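Long-range contact in dipeptidase AC. Metallo peptidase. MEROPS family M19 (Rhodobacter sphaeroides, PDB 3LY0), which probably hydrolyses dipeptides as a zinc-dependent metallodipeptidase, here holding two zinc ions and a phosphinate mimic of L-Ala-D-Ala: residues Ser234-Asp248 / Val285-Gly297. Residues are numbered along the deposited sequence; the frame is centred on the assembly and turned at random.
Sequences SNAHAVTPSTRNLTD and VLRHLDHLIDRLG. With LY0 ((2R)-3-[(R)-[(1R)-1-aminoethyl](hydroxy)phosphoryl]-2-methylpropanoic acid), chain C.
Two groups grip Thr240 OG1: His288 NE2 donates to it over 2.9 Å, the oxygen lying in the ring plane, and the backbone oxygen of Arg271 bonds it too, a double role that suits a hydroxyl. At the ring's second nitrogen, His288 ND1 accepts the backbone N-H of Ala236 at 3.1 Å, also close to that plane. Histidine suits this buried place because one flat ring can donate and accept at once, which fixes its tautomer and its rotation. Val239 CG1, anti to the backbone N (chi1 176°), lies over one face in a CH-pi contact, 3.6 Å from the centroid of the His288 ring. A leucine at His288 would probably leave the Ala236 N-H without its acceptor and Thr240 OG1 with Arg271 but no ring donor.

Further along the helix, His291 NE2 gives a nearly straight bond (176°) to the syn side of Asp248 OD1, 2.8 Å away, with ring and carboxylate almost coplanar. Small Ala236 and Ala238 let their CB atoms pack close to this ring. The second carboxylate oxygen, Asp248 OD2, serves Arg295 NH1 in a charge-only salt bridge (3.4 Å), well out of the guanidinium plane; Arg295 also pairs with Asp294.

Arg244 of the same loop holds the inhibitor carboxylate. In this TIM-barrel-clan fold, the loop leaving strand 230-231 is thus fastened to helix 283-296, Leu292 and Leu246 meeting Leu251 of helix 248-256 and His288 touching strand 260-263.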
# COMPACT_ATOMS: atom_id res chain seq x y z
N SER A 234 -5.95 -2.34 1.70
CA SER A 234 -7.15 -2.25 2.54
C SER A 234 -8.00 -3.49 2.34
O SER A 234 -8.08 -4.01 1.22
CB SER A 234 -7.99 -1.03 2.17
OG SER A 234 -7.28 0.17 2.38
N ASN A 235 -8.67 -3.94 3.40
CA ASN A 235 -9.48 -5.16 3.35
C ASN A 235 -10.96 -4.89 3.53
O ASN A 235 -11.41 -3.75 3.41
CB ASN A 235 -8.93 -6.18 4.35
CG ASN A 235 -7.49 -6.56 4.04
OD1 ASN A 235 -7.03 -6.42 2.90
ND2 ASN A 235 -6.75 -7.02 5.06
N ALA A 236 -11.74 -5.94 3.80
CA ALA A 236 -13.19 -5.82 3.82
C ALA A 236 -13.73 -5.54 5.21
O ALA A 236 -13.63 -6.38 6.10
CB ALA A 236 -13.83 -7.07 3.24
N HIS A 237 -14.34 -4.36 5.38
CA HIS A 237 -14.90 -3.97 6.67
C HIS A 237 -15.96 -4.95 7.16
O HIS A 237 -16.11 -5.17 8.36
CB HIS A 237 -15.49 -2.57 6.57
CG HIS A 237 -15.75 -1.93 7.89
ND1 HIS A 237 -16.94 -2.08 8.56
CD2 HIS A 237 -14.97 -1.16 8.68
CE1 HIS A 237 -16.88 -1.41 9.70
NE2 HIS A 237 -15.70 -0.85 9.79
N ALA A 238 -16.69 -5.53 6.21
CA ALA A 238 -17.77 -6.47 6.54
C ALA A 238 -17.22 -7.72 7.21
O ALA A 238 -17.95 -8.40 7.95
CB ALA A 238 -18.57 -6.83 5.29
N VAL A 239 -15.95 -8.04 6.97
CA VAL A 239 -15.30 -9.18 7.60
C VAL A 239 -14.56 -8.77 8.87
O VAL A 239 -14.68 -9.43 9.91
CB VAL A 239 -14.32 -9.85 6.61
CG1 VAL A 239 -13.56 -10.98 7.26
CG2 VAL A 239 -15.07 -10.33 5.37
N THR A 240 -13.78 -7.69 8.78
CA THR A 240 -13.03 -7.17 9.92
C THR A 240 -13.30 -5.68 10.03
O THR A 240 -12.82 -4.90 9.21
CB THR A 240 -11.51 -7.35 9.69
OG1 THR A 240 -11.19 -8.74 9.63
CG2 THR A 240 -10.70 -6.69 10.81
N PRO A 241 -14.10 -5.27 11.03
CA PRO A 241 -14.53 -3.86 11.15
C PRO A 241 -13.47 -2.94 11.75
O PRO A 241 -13.71 -2.25 12.74
CB PRO A 241 -15.75 -3.96 12.07
CG PRO A 241 -15.44 -5.14 12.93
CD PRO A 241 -14.81 -6.13 11.98
N SER A 242 -12.29 -2.94 11.13
CA SER A 242 -11.24 -1.97 11.42
C SER A 242 -11.53 -0.66 10.69
O SER A 242 -12.02 -0.68 9.56
CB SER A 242 -9.89 -2.51 10.94
OG SER A 242 -8.93 -1.46 10.86
N THR A 243 -11.21 0.47 11.30
CA THR A 243 -11.34 1.77 10.62
C THR A 243 -10.58 1.83 9.28
O THR A 243 -10.90 2.66 8.43
CB THR A 243 -10.84 2.91 11.51
OG1 THR A 243 -9.54 2.57 12.01
CG2 THR A 243 -11.79 3.11 12.70
N ARG A 244 -9.58 0.97 9.13
CA ARG A 244 -8.75 0.94 7.93
C ARG A 244 -9.36 0.18 6.74
O ARG A 244 -8.87 0.30 5.61
CB ARG A 244 -7.37 0.40 8.26
CG ARG A 244 -6.42 1.47 8.78
CD ARG A 244 -5.89 2.32 7.63
NE ARG A 244 -4.81 1.66 6.90
CZ ARG A 244 -4.90 1.11 5.69
NH1 ARG A 244 -6.05 1.10 5.02
NH2 ARG A 244 -3.82 0.58 5.14
N ASN A 245 -10.40 -0.60 7.00
CA ASN A 245 -11.01 -1.41 5.94
C ASN A 245 -12.15 -0.70 5.20
O ASN A 245 -12.55 0.41 5.56
CB ASN A 245 -11.42 -2.77 6.51
CG ASN A 245 -10.23 -3.67 6.77
OD1 ASN A 245 -9.14 -3.45 6.22
ND2 ASN A 245 -10.42 -4.69 7.58
N LEU A 246 -12.65 -1.35 4.15
CA LEU A 246 -13.60 -0.74 3.24
C LEU A 246 -14.99 -1.35 3.42
O LEU A 246 -15.13 -2.57 3.43
CB LEU A 246 -13.14 -0.94 1.79
CG LEU A 246 -11.86 -0.20 1.38
CD1 LEU A 246 -11.28 -0.80 0.12
CD2 LEU A 246 -12.12 1.28 1.21
N THR A 247 -16.00 -0.51 3.55
CA THR A 247 -17.37 -1.01 3.66
C THR A 247 -17.88 -1.48 2.30
O THR A 247 -17.29 -1.17 1.26
CB THR A 247 -18.33 0.07 4.16
OG1 THR A 247 -18.50 1.07 3.14
CG2 THR A 247 -17.79 0.73 5.43
N ASP A 248 -18.97 -2.24 2.31
CA ASP A 248 -19.53 -2.72 1.05
C ASP A 248 -19.95 -1.56 0.15
O ASP A 248 -19.85 -1.66 -1.07
CB ASP A 248 -20.71 -3.67 1.31
CG ASP A 248 -20.27 -5.04 1.78
OD1 ASP A 248 -19.05 -5.31 1.83
OD2 ASP A 248 -21.15 -5.86 2.12
N VAL A 285 -7.52 -14.89 5.55
CA VAL A 285 -7.00 -14.38 4.29
C VAL A 285 -8.00 -14.68 3.16
O VAL A 285 -8.36 -13.81 2.38
CB VAL A 285 -5.64 -15.00 3.96
CG1 VAL A 285 -5.17 -14.56 2.57
CG2 VAL A 285 -4.61 -14.62 5.03
N LEU A 286 -8.47 -15.92 3.11
CA LEU A 286 -9.39 -16.32 2.05
C LEU A 286 -10.78 -15.74 2.24
O LEU A 286 -11.52 -15.53 1.29
CB LEU A 286 -9.46 -17.84 1.96
CG LEU A 286 -8.17 -18.47 1.42
CD1 LEU A 286 -8.20 -19.98 1.61
CD2 LEU A 286 -7.96 -18.08 -0.04
N ARG A 287 -11.15 -15.49 3.49
CA ARG A 287 -12.42 -14.87 3.79
C ARG A 287 -12.44 -13.47 3.17
O ARG A 287 -13.39 -13.09 2.49
CB ARG A 287 -12.59 -14.78 5.31
CG ARG A 287 -14.00 -14.56 5.78
CD ARG A 287 -14.10 -14.85 7.28
NE ARG A 287 -13.44 -16.11 7.64
CZ ARG A 287 -12.52 -16.25 8.59
NH1 ARG A 287 -12.13 -15.20 9.32
NH2 ARG A 287 -11.98 -17.44 8.83
N HIS A 288 -11.39 -12.70 3.41
CA HIS A 288 -11.31 -11.36 2.83
C HIS A 288 -11.23 -11.41 1.31
O HIS A 288 -11.91 -10.64 0.63
CB HIS A 288 -10.14 -10.59 3.40
CG HIS A 288 -10.42 -9.97 4.73
ND1 HIS A 288 -10.99 -8.72 4.88
CD2 HIS A 288 -10.25 -10.46 5.99
CE1 HIS A 288 -11.14 -8.46 6.16
NE2 HIS A 288 -10.68 -9.49 6.86
N LEU A 289 -10.40 -12.30 0.78
CA LEU A 289 -10.28 -12.38 -0.68
C LEU A 289 -11.60 -12.75 -1.32
O LEU A 289 -12.00 -12.13 -2.30
CB LEU A 289 -9.19 -13.36 -1.10
CG LEU A 289 -7.75 -12.86 -0.97
CD1 LEU A 289 -6.78 -14.00 -1.24
CD2 LEU A 289 -7.49 -11.70 -1.93
N ASP A 290 -12.30 -13.73 -0.76
CA ASP A 290 -13.60 -14.10 -1.31
C ASP A 290 -14.55 -12.92 -1.29
O ASP A 290 -15.28 -12.69 -2.25
CB ASP A 290 -14.24 -15.22 -0.49
CG ASP A 290 -13.70 -16.60 -0.84
OD1 ASP A 290 -12.97 -16.77 -1.84
OD2 ASP A 290 -14.03 -17.54 -0.08
N HIS A 291 -14.58 -12.20 -0.18
CA HIS A 291 -15.51 -11.08 -0.06
C HIS A 291 -15.18 -9.98 -1.06
O HIS A 291 -16.07 -9.44 -1.72
CB HIS A 291 -15.54 -10.52 1.37
CG HIS A 291 -16.67 -9.57 1.61
ND1 HIS A 291 -17.89 -9.99 2.10
CD2 HIS A 291 -16.78 -8.24 1.42
CE1 HIS A 291 -18.70 -8.95 2.20
NE2 HIS A 291 -18.05 -7.88 1.79
N LEU A 292 -13.90 -9.66 -1.18
CA LEU A 292 -13.46 -8.64 -2.13
C LEU A 292 -13.75 -9.06 -3.56
O LEU A 292 -14.29 -8.28 -4.34
CB LEU A 292 -11.97 -8.34 -1.94
CG LEU A 292 -11.60 -7.69 -0.61
CD1 LEU A 292 -10.09 -7.67 -0.44
CD2 LEU A 292 -12.15 -6.28 -0.53
N ILE A 293 -13.41 -10.30 -3.90
CA ILE A 293 -13.62 -10.80 -5.25
C ILE A 293 -15.10 -10.82 -5.60
O ILE A 293 -15.50 -10.46 -6.71
CB ILE A 293 -12.99 -12.19 -5.45
CG1 ILE A 293 -11.47 -12.08 -5.37
CG2 ILE A 293 -13.40 -12.78 -6.80
CD1 ILE A 293 -10.74 -13.39 -5.20
N ASP A 294 -15.92 -11.25 -4.65
CA ASP A 294 -17.36 -11.33 -4.90
C ASP A 294 -17.98 -9.97 -5.21
O ASP A 294 -18.83 -9.86 -6.10
CB ASP A 294 -18.07 -11.95 -3.69
CG ASP A 294 -19.53 -12.21 -3.96
OD1 ASP A 294 -20.35 -11.29 -3.71
OD2 ASP A 294 -19.86 -13.31 -4.43
N ARG A 295 -17.57 -8.94 -4.49
CA ARG A 295 -18.19 -7.63 -4.65
C ARG A 295 -17.50 -6.77 -5.71
O ARG A 295 -18.15 -6.07 -6.47
CB ARG A 295 -18.25 -6.89 -3.30
CG ARG A 295 -18.91 -7.69 -2.16
CD ARG A 295 -20.26 -8.31 -2.57
NE ARG A 295 -20.77 -9.23 -1.54
CZ ARG A 295 -21.65 -8.90 -0.61
NH1 ARG A 295 -22.16 -7.67 -0.55
NH2 ARG A 295 -22.05 -9.81 0.28
N LEU A 296 -16.17 -6.82 -5.76
CA LEU A 296 -15.43 -6.01 -6.72
C LEU A 296 -15.35 -6.62 -8.11
O LEU A 296 -15.22 -5.90 -9.11
CB LEU A 296 -14.02 -5.75 -6.21
CG LEU A 296 -13.93 -4.91 -4.95
CD1 LEU A 296 -12.52 -5.01 -4.37
CD2 LEU A 296 -14.31 -3.45 -5.26
N GLY A 297 -15.40 -7.95 -8.17
CA GLY A 297 -15.17 -8.66 -9.41
C GLY A 297 -13.75 -9.17 -9.48
O GLY A 297 -12.84 -8.61 -8.85
P LY0 C . 1.54 1.39 7.11
C1 LY0 C . 3.26 2.56 8.97
N1 LY0 C . 3.73 2.84 6.55
C2 LY0 C . 3.21 1.96 7.59
C4 LY0 C . 1.03 -0.02 8.17
C5 LY0 C . -0.35 0.09 8.77
C6 LY0 C . -1.39 0.49 7.76
C7 LY0 C . -0.74 -1.08 9.64
O31 LY0 C . 1.65 1.00 5.66
O32 LY0 C . 0.54 2.59 7.24
O61 LY0 C . -2.60 0.90 8.20
O62 LY0 C . -1.15 0.50 6.54